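Local atomic coordinates of flap endonuclease 1 (Sulfolobus solfataricus, PDB entry 2IZO), a protein that cleaves the 5' flaps left by displacement synthesis during DNA replication and repair, acting as a magnesium-dependent structure-specific endonuclease. Residues D6-L11 / E205-E210; K17-S22 / L162-A167; G140-Q145 / L294-P299; G150-A155 / I174-K179; L223-I228 / E277-F282. All coordinates share one frame; numbering follows the deposited sequence.

Interaction 1: residues D6-L11 / E205-E210; sequences DVKREL and ELIETE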
# COMPACT_ATOMS: atom_id res chain seq x y z
N ASP A 6 -29.98 7.44 -22.83
CA ASP A 6 -29.20 6.65 -21.88
C ASP A 6 -29.77 6.61 -20.46
O ASP A 6 -30.03 7.65 -19.83
CB ASP A 6 -27.75 7.14 -21.83
CG ASP A 6 -27.01 6.91 -23.13
OD1 ASP A 6 -27.16 5.83 -23.73
OD2 ASP A 6 -26.25 7.81 -23.55
N VAL A 7 -29.98 5.39 -19.99
CA VAL A 7 -29.92 5.08 -18.57
C VAL A 7 -28.63 4.27 -18.39
O VAL A 7 -28.46 3.17 -18.95
CB VAL A 7 -31.18 4.37 -18.01
CG1 VAL A 7 -32.45 5.19 -18.31
CG2 VAL A 7 -31.30 2.95 -18.53
N LYS A 8 -27.71 4.86 -17.63
CA LYS A 8 -26.35 4.38 -17.46
C LYS A 8 -25.98 4.50 -16.00
O LYS A 8 -26.45 5.41 -15.31
CB LYS A 8 -25.38 5.21 -18.30
CG LYS A 8 -25.86 6.63 -18.65
CD LYS A 8 -25.80 7.61 -17.49
CE LYS A 8 -26.85 8.71 -17.62
NZ LYS A 8 -26.79 9.70 -16.51
N ARG A 9 -25.14 3.58 -15.53
CA ARG A 9 -24.75 3.57 -14.12
C ARG A 9 -23.33 4.09 -13.92
O ARG A 9 -22.48 3.97 -14.81
CB ARG A 9 -24.92 2.18 -13.50
CG ARG A 9 -25.02 1.02 -14.49
CD ARG A 9 -23.67 0.52 -14.96
NE ARG A 9 -22.82 0.11 -13.84
CZ ARG A 9 -22.01 -0.94 -13.84
NH1 ARG A 9 -21.92 -1.73 -14.91
NH2 ARG A 9 -21.28 -1.21 -12.77
N GLU A 10 -23.08 4.69 -12.77
CA GLU A 10 -21.74 5.12 -12.41
C GLU A 10 -20.95 3.90 -11.95
O GLU A 10 -21.54 2.89 -11.56
CB GLU A 10 -21.77 6.20 -11.33
CG GLU A 10 -22.19 5.73 -9.94
CD GLU A 10 -22.17 6.84 -8.90
OE1 GLU A 10 -22.64 7.95 -9.22
OE2 GLU A 10 -21.69 6.60 -7.77
N LEU A 11 -19.63 3.99 -12.01
CA LEU A 11 -18.80 2.91 -11.52
C LEU A 11 -17.68 3.44 -10.64
O LEU A 11 -17.07 4.47 -10.94
CB LEU A 11 -18.25 2.05 -12.67
CG LEU A 11 -16.99 2.41 -13.46
CD1 LEU A 11 -16.43 1.17 -14.12
CD2 LEU A 11 -17.27 3.50 -14.48
N GLU A 205 -18.38 7.16 -15.22
CA GLU A 205 -19.70 6.79 -15.71
C GLU A 205 -19.55 5.73 -16.79
O GLU A 205 -18.75 5.89 -17.71
CB GLU A 205 -20.40 8.03 -16.25
CG GLU A 205 -21.73 7.79 -16.94
CD GLU A 205 -22.37 9.08 -17.40
OE1 GLU A 205 -22.63 9.22 -18.62
OE2 GLU A 205 -22.61 9.97 -16.54
N LEU A 206 -20.32 4.66 -16.68
CA LEU A 206 -20.23 3.55 -17.62
C LEU A 206 -21.50 3.37 -18.45
O LEU A 206 -22.61 3.36 -17.91
CB LEU A 206 -19.87 2.24 -16.91
CG LEU A 206 -19.79 0.95 -17.74
CD1 LEU A 206 -18.73 1.04 -18.84
CD2 LEU A 206 -19.52 -0.23 -16.83
N ILE A 207 -21.30 3.22 -19.75
CA ILE A 207 -22.35 2.90 -20.70
C ILE A 207 -21.96 1.60 -21.37
O ILE A 207 -20.91 1.53 -22.03
CB ILE A 207 -22.50 4.02 -21.76
CG1 ILE A 207 -23.09 5.28 -21.12
CG2 ILE A 207 -23.37 3.56 -22.93
CD1 ILE A 207 -22.80 6.54 -21.88
N GLU A 208 -22.78 0.56 -21.20
CA GLU A 208 -22.55 -0.70 -21.90
C GLU A 208 -23.43 -0.79 -23.14
O GLU A 208 -24.65 -0.65 -23.05
CB GLU A 208 -22.77 -1.91 -20.97
CG GLU A 208 -21.81 -1.97 -19.78
CD GLU A 208 -21.81 -3.32 -19.08
OE1 GLU A 208 -21.30 -4.30 -19.67
OE2 GLU A 208 -22.31 -3.40 -17.94
N THR A 209 -22.79 -1.00 -24.29
CA THR A 209 -23.50 -1.04 -25.57
C THR A 209 -24.52 -2.18 -25.58
O THR A 209 -25.68 -1.97 -25.95
CB THR A 209 -22.52 -1.16 -26.76
OG1 THR A 209 -21.53 -0.13 -26.68
CG2 THR A 209 -23.25 -1.03 -28.09
N GLU A 210 -24.09 -3.36 -25.14
CA GLU A 210 -24.97 -4.53 -25.04
C GLU A 210 -26.26 -4.26 -24.24
O GLU A 210 -27.34 -4.72 -24.61
CB GLU A 210 -24.20 -5.75 -24.48
CG GLU A 210 -23.38 -5.49 -23.19
CD GLU A 210 -21.96 -4.95 -23.43
OE1 GLU A 210 -21.12 -5.05 -22.50
OE2 GLU A 210 -21.66 -4.44 -24.53
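The guanidinium of R9 has the methyl CD2 of L206 over one face and the carboxylate of E208 at its edge. R9 NH1 comes within 3.4 Å of L206 CD2, the two side chains running side by side and pointing the same way. E208 OE2 lies in the guanidinium plane, 3.5 Å from R9 NH1, and closes a salt bridge with the two planar groups turned 51° apart. The R9 chain gets there by bending at chi2 (83°) and chi3, so CD and NE turn rather than run straight out.

The backbones pair antiparallel, with E10 opposite E205 as a non-hydrogen-bonded pair. L206 N gives a well-formed bond to R9 O at 2.9 Å, while the return bond from R9 N to L206 O is weak at 3.5 Å. On the face of the sheet that carries E205, opposite L206, K8 CD rests 3.7 Å from E205 CD, but K8 NZ stays 4.2 Å from E205 OE2, an attraction of opposite charges beyond salt-bridge range. The firmer partner of E205 is R183, reached through OE1. K8 CB also packs on I207 CG1 at 3.6 Å, and L11 CD2 covers L206 CB at 3.8 Å.

Strand 9-10 is thus the N-domain's outer addition to the mixed sheet, laid against strand 205-208 of the I-domain. On its other side strand 205-208 pairs with 180-183; E208 then takes the N-cap position of helix 209-216, against which D6 also packs, and I207 touches helix 172-175.

Interaction 2: residues K17-S22 / L162-A167; sequences KGKRVS and LSWAAA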
# COMPACT_ATOMS: atom_id res chain seq x y z
N LYS A 17 -10.31 -0.88 -11.54
CA LYS A 17 -8.94 -1.24 -11.19
C LYS A 17 -8.43 -2.45 -11.99
O LYS A 17 -9.11 -3.48 -12.08
CB LYS A 17 -8.84 -1.52 -9.69
CG LYS A 17 -7.43 -1.62 -9.14
CD LYS A 17 -7.38 -1.36 -7.63
CE LYS A 17 -7.76 -2.59 -6.81
NZ LYS A 17 -9.24 -2.81 -6.74
N GLY A 18 -7.25 -2.31 -12.58
CA GLY A 18 -6.63 -3.36 -13.38
C GLY A 18 -7.18 -3.46 -14.79
O GLY A 18 -7.20 -4.55 -15.38
N LYS A 19 -7.62 -2.33 -15.34
CA LYS A 19 -8.28 -2.31 -16.64
C LYS A 19 -7.63 -1.35 -17.64
O LYS A 19 -7.39 -0.18 -17.34
CB LYS A 19 -9.77 -1.98 -16.49
CG LYS A 19 -10.51 -2.95 -15.59
CD LYS A 19 -12.00 -2.85 -15.75
CE LYS A 19 -12.71 -4.09 -15.22
NZ LYS A 19 -12.21 -5.36 -15.84
N ARG A 20 -7.36 -1.87 -18.83
CA ARG A 20 -6.86 -1.08 -19.95
C ARG A 20 -8.00 -0.26 -20.54
O ARG A 20 -9.08 -0.79 -20.82
CB ARG A 20 -6.23 -1.97 -21.02
CG ARG A 20 -4.96 -2.67 -20.58
CD ARG A 20 -4.54 -3.71 -21.61
NE ARG A 20 -3.20 -4.23 -21.35
CZ ARG A 20 -2.08 -3.60 -21.68
NH1 ARG A 20 -2.12 -2.41 -22.26
NH2 ARG A 20 -0.90 -4.15 -21.40
N VAL A 21 -7.75 1.03 -20.74
CA VAL A 21 -8.79 1.93 -21.24
C VAL A 21 -8.31 2.69 -22.48
O VAL A 21 -7.24 3.30 -22.47
CB VAL A 21 -9.30 2.88 -20.12
CG1 VAL A 21 -10.09 4.03 -20.70
CG2 VAL A 21 -10.16 2.11 -19.13
N SER A 22 -9.10 2.63 -23.54
CA SER A 22 -8.83 3.33 -24.79
C SER A 22 -9.31 4.78 -24.76
O SER A 22 -10.40 5.10 -25.24
CB SER A 22 -9.49 2.59 -25.96
OG SER A 22 -8.65 1.57 -26.46
N LEU A 162 -8.38 -5.65 -26.45
CA LEU A 162 -7.13 -5.05 -25.98
C LEU A 162 -7.38 -3.93 -24.98
O LEU A 162 -6.53 -3.66 -24.12
CB LEU A 162 -6.28 -4.57 -27.16
CG LEU A 162 -5.64 -5.68 -27.99
CD1 LEU A 162 -5.30 -5.17 -29.36
CD2 LEU A 162 -4.41 -6.29 -27.31
N SER A 163 -8.53 -3.28 -25.09
CA SER A 163 -9.00 -2.39 -24.03
C SER A 163 -10.33 -2.89 -23.47
O SER A 163 -11.09 -3.57 -24.17
CB SER A 163 -9.09 -0.93 -24.49
OG SER A 163 -10.24 -0.68 -25.27
N TRP A 164 -10.57 -2.58 -22.21
CA TRP A 164 -11.82 -2.90 -21.53
C TRP A 164 -12.95 -2.01 -22.04
O TRP A 164 -14.07 -2.47 -22.25
CB TRP A 164 -11.62 -2.72 -20.03
CG TRP A 164 -12.84 -2.46 -19.22
CD1 TRP A 164 -13.33 -1.24 -18.83
CD2 TRP A 164 -13.72 -3.43 -18.67
NE1 TRP A 164 -14.46 -1.39 -18.07
CE2 TRP A 164 -14.73 -2.73 -17.96
CE3 TRP A 164 -13.77 -4.83 -18.70
CZ2 TRP A 164 -15.77 -3.38 -17.29
CZ3 TRP A 164 -14.80 -5.48 -18.04
CH2 TRP A 164 -15.79 -4.75 -17.35
N ALA A 165 -12.64 -0.74 -22.26
CA ALA A 165 -13.60 0.25 -22.72
C ALA A 165 -12.89 1.42 -23.37
O ALA A 165 -11.71 1.67 -23.10
CB ALA A 165 -14.44 0.74 -21.55
N ALA A 166 -13.61 2.13 -24.24
CA ALA A 166 -13.14 3.40 -24.76
C ALA A 166 -13.54 4.52 -23.81
O ALA A 166 -14.64 4.50 -23.25
CB ALA A 166 -13.71 3.64 -26.14
N ALA A 167 -12.65 5.48 -23.62
CA ALA A 167 -12.93 6.61 -22.74
C ALA A 167 -12.92 7.92 -23.50
O ALA A 167 -11.95 8.25 -24.18
CB ALA A 167 -11.96 6.66 -21.58
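K19 lays its aliphatic chain over one face of the W164 indole. K19 CD sits above the five-membered ring, 3.4 Å from its centroid and only 8° off the normal, a CH-pi contact. Beyond it the chain bends at chi4 (-55°), which puts NZ over the six-membered ring in a cation-pi contact, with K19 NZ 3.6 Å from that ring's centroid. W164 also makes a cation-pi contact with R180, so two basic residues would share the electron-rich indole.

The backbones run parallel, S22 opposite A166. Just ahead of strand 165-167, W164 N bonds to R20 O at 2.7 Å; S22 N then bonds to A165 O at 2.8 Å, and A167 N to S22 O at 2.8 Å. A buried pair of hydroxyls, S22 OG and S163 OG, is hydrogen-bonded at 3.0 Å, with either able to donate. V21 CG1 meets A167 CB at 3.3 Å on the other face of the sheet from S22.

This is the parallel middle of the mixed sheet of the PIN-like nuclease domain, where N-domain and I-domain are joined strand to strand. Strand 19-24 lies between 70-76 and 165-167, and 165-167 pairs onward with 180-183, whose V182 touches A165 and A167. Helix 150-159 covers the serine side, with A154 and L157 against S22.

Interaction 3: residues G140-Q145 / L294-P299; sequences GIPIVQ and LDLNEP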
# COMPACT_ATOMS: atom_id res chain seq x y z
N GLY A 140 6.21 6.67 -20.68
CA GLY A 140 6.14 5.23 -20.89
C GLY A 140 4.75 4.73 -21.24
O GLY A 140 4.58 3.58 -21.66
N ILE A 141 3.76 5.60 -21.07
CA ILE A 141 2.35 5.26 -21.27
C ILE A 141 2.03 5.03 -22.76
O ILE A 141 2.29 5.90 -23.59
CB ILE A 141 1.44 6.34 -20.63
CG1 ILE A 141 1.48 6.21 -19.11
CG2 ILE A 141 0.01 6.23 -21.13
CD1 ILE A 141 1.64 7.51 -18.39
N PRO A 142 1.47 3.84 -23.08
CA PRO A 142 1.19 3.37 -24.45
C PRO A 142 0.50 4.37 -25.37
O PRO A 142 -0.40 5.09 -24.95
CB PRO A 142 0.31 2.13 -24.23
CG PRO A 142 -0.04 2.12 -22.78
CD PRO A 142 1.06 2.84 -22.09
N ILE A 143 0.92 4.37 -26.63
CA ILE A 143 0.48 5.34 -27.64
C ILE A 143 0.08 4.61 -28.92
O ILE A 143 0.82 3.76 -29.42
CB ILE A 143 1.59 6.40 -27.91
CG1 ILE A 143 1.20 7.37 -29.04
CG2 ILE A 143 2.96 5.73 -28.17
CD1 ILE A 143 2.28 8.37 -29.42
N VAL A 144 -1.11 4.92 -29.45
CA VAL A 144 -1.61 4.28 -30.66
C VAL A 144 -2.05 5.32 -31.70
O VAL A 144 -2.92 6.16 -31.42
CB VAL A 144 -2.79 3.30 -30.37
CG1 VAL A 144 -3.19 2.52 -31.63
CG2 VAL A 144 -2.41 2.33 -29.27
N GLN A 145 -1.45 5.25 -32.89
CA GLN A 145 -1.75 6.17 -33.98
C GLN A 145 -2.81 5.63 -34.94
O GLN A 145 -2.55 4.69 -35.70
CB GLN A 145 -0.46 6.53 -34.74
CG GLN A 145 -0.64 7.54 -35.86
CD GLN A 145 -1.22 8.87 -35.39
OE1 GLN A 145 -0.65 9.53 -34.51
NE2 GLN A 145 -2.34 9.26 -35.97
N LEU A 294 0.61 -3.17 -26.33
CA LEU A 294 0.35 -1.86 -25.71
C LEU A 294 0.70 -1.92 -24.22
O LEU A 294 -0.18 -2.08 -23.38
CB LEU A 294 -1.12 -1.46 -25.88
CG LEU A 294 -1.80 -1.66 -27.25
CD1 LEU A 294 -3.31 -1.54 -27.12
CD2 LEU A 294 -1.27 -0.67 -28.27
N ASP A 295 1.99 -1.79 -23.91
CA ASP A 295 2.46 -2.07 -22.55
C ASP A 295 3.18 -0.89 -21.87
O ASP A 295 3.84 -0.08 -22.53
CB ASP A 295 3.37 -3.30 -22.58
CG ASP A 295 2.88 -4.40 -21.65
OD1 ASP A 295 2.42 -4.08 -20.53
OD2 ASP A 295 2.96 -5.58 -22.04
N LEU A 296 3.04 -0.81 -20.55
CA LEU A 296 3.65 0.25 -19.75
C LEU A 296 5.16 0.11 -19.64
O LEU A 296 5.68 -0.90 -19.17
CB LEU A 296 3.03 0.30 -18.34
CG LEU A 296 1.64 0.92 -18.15
CD1 LEU A 296 1.11 0.60 -16.76
CD2 LEU A 296 1.64 2.43 -18.40
N ASN A 297 5.87 1.14 -20.10
CA ASN A 297 7.33 1.18 -20.03
C ASN A 297 7.83 2.04 -18.87
O ASN A 297 7.03 2.64 -18.14
CB ASN A 297 7.91 1.66 -21.36
CG ASN A 297 7.75 0.64 -22.48
OD1 ASN A 297 6.86 -0.21 -22.44
ND2 ASN A 297 8.62 0.72 -23.48
N GLU A 298 9.14 2.09 -18.69
CA GLU A 298 9.77 2.90 -17.65
C GLU A 298 9.86 4.38 -18.04
O GLU A 298 10.42 4.71 -19.10
CB GLU A 298 11.17 2.37 -17.32
CG GLU A 298 11.20 1.42 -16.14
CD GLU A 298 12.62 1.13 -15.69
OE1 GLU A 298 13.35 0.43 -16.42
OE2 GLU A 298 13.00 1.60 -14.60
N PRO A 299 9.31 5.27 -17.20
CA PRO A 299 9.40 6.71 -17.45
C PRO A 299 10.78 7.27 -17.12
O PRO A 299 11.20 7.22 -15.96
CB PRO A 299 8.34 7.30 -16.52
CG PRO A 299 8.20 6.31 -15.41
CD PRO A 299 8.56 4.96 -15.96
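P142 turns its ring toward segment 294-299 as the chain approaches strand 143-145, an outer strand of the PIN-like nuclease sheet. Its CB lies 4.2 Å from L294 CB. Further round the ring, CD meets two atoms of the loop: L296 CD2 at 3.8 Å, and the carbonyl oxygen D295 O at 4.1 Å. The pyrrolidine therefore spans the facing edge of the loop between the two leucines. L296 CD2 also reaches I141 CG1, 3.8 Å away, with those two side chains side by side and pointing the same way. Within the strand, V144 and L294 cross at about a right angle, V144 CG2 touching L294 CD2 at 3.4 Å. With V144 CG1 anti to the backbone N (chi1 -173°), CG2 is the branch that meets L294 and CG1 lies against E153 of helix 150-159.

The loop runs roughly antiparallel to the strand's approach without forming regular structure, and L294 itself follows a cis peptide. Around the contact, I73 of strand 70-76 touches P142, V144 and L294, while L66 of helix 53-68 packs on I141 and L296. D295 points away and pairs with K334 of helix 316-337, which also touches L296 through I330.

G140, just past helix 126-139 with a positive phi of 96°, supplies the sole backbone hydrogen bond across the contact: N297 N donates to G140 O at 3.2 Å, nearly straight at 170°.

Interaction 4: residues G150-A155 / I174-K179; sequences GEAEAA and ILFGAK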
# COMPACT_ATOMS: atom_id res chain seq x y z
N GLY A 150 -9.73 8.62 -34.24
CA GLY A 150 -9.14 8.13 -33.00
C GLY A 150 -10.09 7.30 -32.16
O GLY A 150 -9.71 6.25 -31.62
N GLU A 151 -11.33 7.76 -32.06
CA GLU A 151 -12.36 7.08 -31.28
C GLU A 151 -12.85 5.81 -31.97
O GLU A 151 -13.36 4.90 -31.33
CB GLU A 151 -13.54 8.02 -30.98
CG GLU A 151 -13.12 9.31 -30.27
CD GLU A 151 -14.24 9.99 -29.50
OE1 GLU A 151 -14.13 11.21 -29.26
OE2 GLU A 151 -15.22 9.30 -29.12
N ALA A 152 -12.69 5.77 -33.30
CA ALA A 152 -12.96 4.55 -34.06
C ALA A 152 -11.90 3.50 -33.75
O ALA A 152 -12.21 2.31 -33.64
CB ALA A 152 -13.01 4.85 -35.54
N GLU A 153 -10.66 3.95 -33.60
CA GLU A 153 -9.56 3.09 -33.18
C GLU A 153 -9.73 2.68 -31.72
O GLU A 153 -9.50 1.52 -31.36
CB GLU A 153 -8.22 3.80 -33.38
CG GLU A 153 -6.98 2.99 -33.01
CD GLU A 153 -6.60 1.95 -34.04
OE1 GLU A 153 -5.74 1.10 -33.70
OE2 GLU A 153 -7.13 1.97 -35.17
N ALA A 154 -10.14 3.64 -30.88
CA ALA A 154 -10.43 3.38 -29.48
C ALA A 154 -11.53 2.33 -29.32
O ALA A 154 -11.49 1.50 -28.41
CB ALA A 154 -10.80 4.67 -28.76
N ALA A 155 -12.51 2.38 -30.22
CA ALA A 155 -13.58 1.39 -30.26
C ALA A 155 -13.04 0.04 -30.71
O ALA A 155 -13.43 -0.99 -30.15
CB ALA A 155 -14.70 1.84 -31.18
N ILE A 174 -19.39 4.41 -29.21
CA ILE A 174 -20.47 3.44 -29.29
C ILE A 174 -20.81 3.10 -30.75
O ILE A 174 -20.95 1.93 -31.10
CB ILE A 174 -21.73 3.92 -28.53
CG1 ILE A 174 -21.37 4.29 -27.09
CG2 ILE A 174 -22.82 2.85 -28.56
CD1 ILE A 174 -22.51 4.88 -26.28
N LEU A 175 -20.90 4.13 -31.59
CA LEU A 175 -21.29 3.97 -33.00
C LEU A 175 -20.19 3.34 -33.86
O LEU A 175 -20.42 3.02 -35.03
CB LEU A 175 -21.71 5.31 -33.61
CG LEU A 175 -22.81 6.15 -32.95
CD1 LEU A 175 -22.77 7.58 -33.47
CD2 LEU A 175 -24.18 5.54 -33.19
N PHE A 176 -19.00 3.17 -33.28
CA PHE A 176 -17.88 2.53 -33.98
C PHE A 176 -17.63 1.10 -33.51
O PHE A 176 -16.67 0.46 -33.95
CB PHE A 176 -16.61 3.37 -33.84
CG PHE A 176 -16.61 4.62 -34.66
CD1 PHE A 176 -16.64 4.56 -36.06
CD2 PHE A 176 -16.56 5.87 -34.05
CE1 PHE A 176 -16.63 5.72 -36.82
CE2 PHE A 176 -16.56 7.04 -34.81
CZ PHE A 176 -16.59 6.96 -36.20
N GLY A 177 -18.48 0.60 -32.61
CA GLY A 177 -18.38 -0.78 -32.16
C GLY A 177 -17.68 -0.99 -30.83
O GLY A 177 -17.19 -2.08 -30.56
N ALA A 178 -17.63 0.05 -30.00
CA ALA A 178 -17.12 -0.08 -28.65
C ALA A 178 -18.09 -0.94 -27.85
O ALA A 178 -19.30 -0.75 -27.93
CB ALA A 178 -16.95 1.28 -27.99
N LYS A 179 -17.55 -1.90 -27.10
CA LYS A 179 -18.36 -2.73 -26.22
C LYS A 179 -18.83 -1.90 -25.03
O LYS A 179 -19.99 -2.00 -24.63
CB LYS A 179 -17.56 -3.95 -25.75
O HOH W 1 -13.95 0.63 -34.88
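A152 CB sits over the face of the F176 ring, 3.7 Å from its centroid and 13° off the normal, so the methyl makes a centred CH-pi contact. One turn on along the helix, A155 CB meets F176 CB at 3.6 Å. The same methyl touches A178 CB at 3.9 Å, filling the angle between F176 and the chain that follows it. F176 holds CG anti to its carbonyl carbon (chi1 -73°), which directs CG toward A152.

No direct hydrogen bond crosses this contact; a water does the linking. It donates to A152 O at 2.7 Å and to F176 O at 2.9 Å, tying the helix backbone to the turn. That turn is set by G177, whose positive phi ends helix 172-175 in a Schellman motif, with G177 N bonded back to I174 O at 3.2 Å. Small residues on the helix let the turn come close: the CA atoms of A155 and A178 are 4.2 Å apart.

Next to A152 is E151, predicted to bind the first magnesium ion; its side chain is about 4 Å from the bound magnesium and OE1 is hydrogen-bonded to S168. Further out, the F176 ring stacks on F282 of helix 278-283 and touches P285. I174 packs on helices 209-216 and 220-230, so helix 172-175 and its C-terminal turn lie between helix 150-159 and helices 209-216, 220-230 and 278-283.

Interaction 5: residues L223-I228 / E277-F282; sequences LIDIGI and EIRGLF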
# COMPACT_ATOMS: atom_id res chain seq x y z
N LEU A 223 -28.76 2.07 -34.48
CA LEU A 223 -28.21 3.18 -33.71
C LEU A 223 -27.38 4.11 -34.59
O LEU A 223 -27.40 5.32 -34.41
CB LEU A 223 -27.38 2.68 -32.52
CG LEU A 223 -26.91 3.69 -31.47
CD1 LEU A 223 -28.06 4.46 -30.85
CD2 LEU A 223 -26.13 2.97 -30.40
N ILE A 224 -26.66 3.53 -35.55
CA ILE A 224 -25.93 4.32 -36.54
C ILE A 224 -26.91 5.22 -37.30
O ILE A 224 -26.66 6.41 -37.43
CB ILE A 224 -25.09 3.43 -37.51
CG1 ILE A 224 -23.94 2.78 -36.75
CG2 ILE A 224 -24.55 4.26 -38.67
CD1 ILE A 224 -23.37 1.54 -37.41
N ASP A 225 -28.02 4.64 -37.75
CA ASP A 225 -29.04 5.40 -38.48
C ASP A 225 -29.67 6.49 -37.63
O ASP A 225 -29.97 7.57 -38.13
CB ASP A 225 -30.12 4.47 -39.05
CG ASP A 225 -29.72 3.88 -40.40
OD1 ASP A 225 -28.60 3.34 -40.52
OD2 ASP A 225 -30.54 3.94 -41.33
N ILE A 226 -29.84 6.20 -36.34
CA ILE A 226 -30.33 7.20 -35.39
C ILE A 226 -29.29 8.31 -35.25
O ILE A 226 -29.64 9.49 -35.25
CB ILE A 226 -30.66 6.57 -34.02
CG1 ILE A 226 -31.92 5.70 -34.14
CG2 ILE A 226 -30.87 7.65 -32.97
CD1 ILE A 226 -32.08 4.66 -33.05
N GLY A 227 -28.02 7.91 -35.17
CA GLY A 227 -26.91 8.85 -35.17
C GLY A 227 -26.91 9.76 -36.39
O GLY A 227 -26.60 10.95 -36.28
N ILE A 228 -27.26 9.20 -37.55
CA ILE A 228 -27.38 9.97 -38.79
C ILE A 228 -28.52 10.99 -38.69
O ILE A 228 -28.37 12.14 -39.12
CB ILE A 228 -27.59 9.06 -40.05
CG1 ILE A 228 -26.61 7.87 -40.08
CG2 ILE A 228 -27.53 9.86 -41.35
CD1 ILE A 228 -25.13 8.23 -39.94
N GLU A 277 -23.13 6.30 -47.74
CA GLU A 277 -21.72 6.09 -47.47
C GLU A 277 -21.38 6.24 -45.98
O GLU A 277 -20.52 5.52 -45.48
CB GLU A 277 -20.85 7.04 -48.32
CG GLU A 277 -21.01 8.53 -48.01
CD GLU A 277 -19.94 9.37 -48.68
OE1 GLU A 277 -20.04 9.59 -49.91
OE2 GLU A 277 -19.01 9.82 -47.98
N ILE A 278 -22.07 7.14 -45.30
CA ILE A 278 -21.80 7.43 -43.88
C ILE A 278 -21.95 6.18 -43.00
O ILE A 278 -21.18 5.98 -42.06
CB ILE A 278 -22.65 8.61 -43.32
CG1 ILE A 278 -22.45 9.86 -44.17
CG2 ILE A 278 -22.27 8.90 -41.87
CD1 ILE A 278 -23.26 11.07 -43.71
N ARG A 279 -22.94 5.35 -43.33
CA ARG A 279 -23.11 4.04 -42.69
C ARG A 279 -21.81 3.24 -42.72
O ARG A 279 -21.40 2.68 -41.70
CB ARG A 279 -24.21 3.24 -43.38
CG ARG A 279 -25.62 3.70 -43.10
CD ARG A 279 -26.62 2.70 -43.62
NE ARG A 279 -27.99 3.17 -43.49
CZ ARG A 279 -28.65 3.86 -44.42
NH1 ARG A 279 -28.06 4.17 -45.57
NH2 ARG A 279 -29.89 4.25 -44.20
N GLY A 280 -21.17 3.22 -43.89
CA GLY A 280 -19.90 2.50 -44.08
C GLY A 280 -18.75 3.08 -43.27
O GLY A 280 -17.84 2.35 -42.88
N LEU A 281 -18.81 4.38 -43.01
CA LEU A 281 -17.80 5.07 -42.21
C LEU A 281 -17.92 4.71 -40.73
O LEU A 281 -16.96 4.85 -39.97
CB LEU A 281 -17.88 6.58 -42.40
CG LEU A 281 -17.62 7.15 -43.81
CD1 LEU A 281 -18.07 8.61 -43.89
CD2 LEU A 281 -16.16 7.01 -44.23
N PHE A 282 -19.10 4.25 -40.32
CA PHE A 282 -19.33 3.82 -38.95
C PHE A 282 -19.23 2.30 -38.81
O PHE A 282 -18.56 1.82 -37.89
CB PHE A 282 -20.70 4.30 -38.44
CG PHE A 282 -20.69 5.70 -37.93
CD1 PHE A 282 -20.19 6.00 -36.66
CD2 PHE A 282 -21.20 6.74 -38.70
CE1 PHE A 282 -20.18 7.30 -36.18
CE2 PHE A 282 -21.20 8.05 -38.22
CZ PHE A 282 -20.69 8.33 -36.96
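Helix 223-228 and helix 278-282 pass at 10.2 Å between their axes, with their directions 125° apart; the first belongs to helix 220-230, consistent with the helix-three-turn-helix region of FEN1 nucleases, which binds DNA in this family. Three side chains of each helix carry the contact. I224 and F282 slide past each other in opposite directions, I224 CG2 lying 3.9 Å from F282 CB, and I224 CG1 and CD1 also come near F282 CB. One turn later, I228 CD1 touches I278 CG2 at 3.5 Å, while its approach to the F282 ring is looser, I228 CD1 standing 4.3 Å from F282 CE2. I278 CG2 itself lies in the plane of the F282 ring, at the edge.

Helix 244-253 closes over D225 and I226, helix 172-175 touches L223 and F282, and Y234 sets its ring nearly perpendicular to that of F282. F282 is about 5 Å, side chain to side chain, from D172, which is predicted to bind the second magnesium ion, so this packing probably borders the metal site.

Beside the apolar row, D225 and R279 form a salt bridge. R279 is extended from CG to NE, reaching across to a carboxylate turned 40° from the guanidinium. R279 NH2 approaches D225 OD2 at the guanidinium edge, though the position of that oxygen is uncertain. The surer bond is R279 NE to D225 OD1, 3.0 Å long, received on the syn side and 18° out of the carboxylate plane.

In the fold
Interactions 1, 2 and 3 all reach the same mixed sheet. Interaction 2 lies near its middle and is buried; interaction 1 pairs strands at one margin, is partly exposed and carries the more charged chemistry; interaction 3 packs a loop on the opposite margin with mainly apolar contacts. Helix 150-159, one half of interaction 4, covers interaction 2, touching where S22 meets A154 O. Interaction 4 also meets interaction 1 through T209 OG1, hydrogen-bonded to A178 O, and interaction 5 through L175 and L223. Interaction 5, farthest from the chain's centre, joins helices alone, combining isoleucine and phenylalanine packing with an ion pair, whereas interaction 4 uses alanines, an aromatic ring and a water.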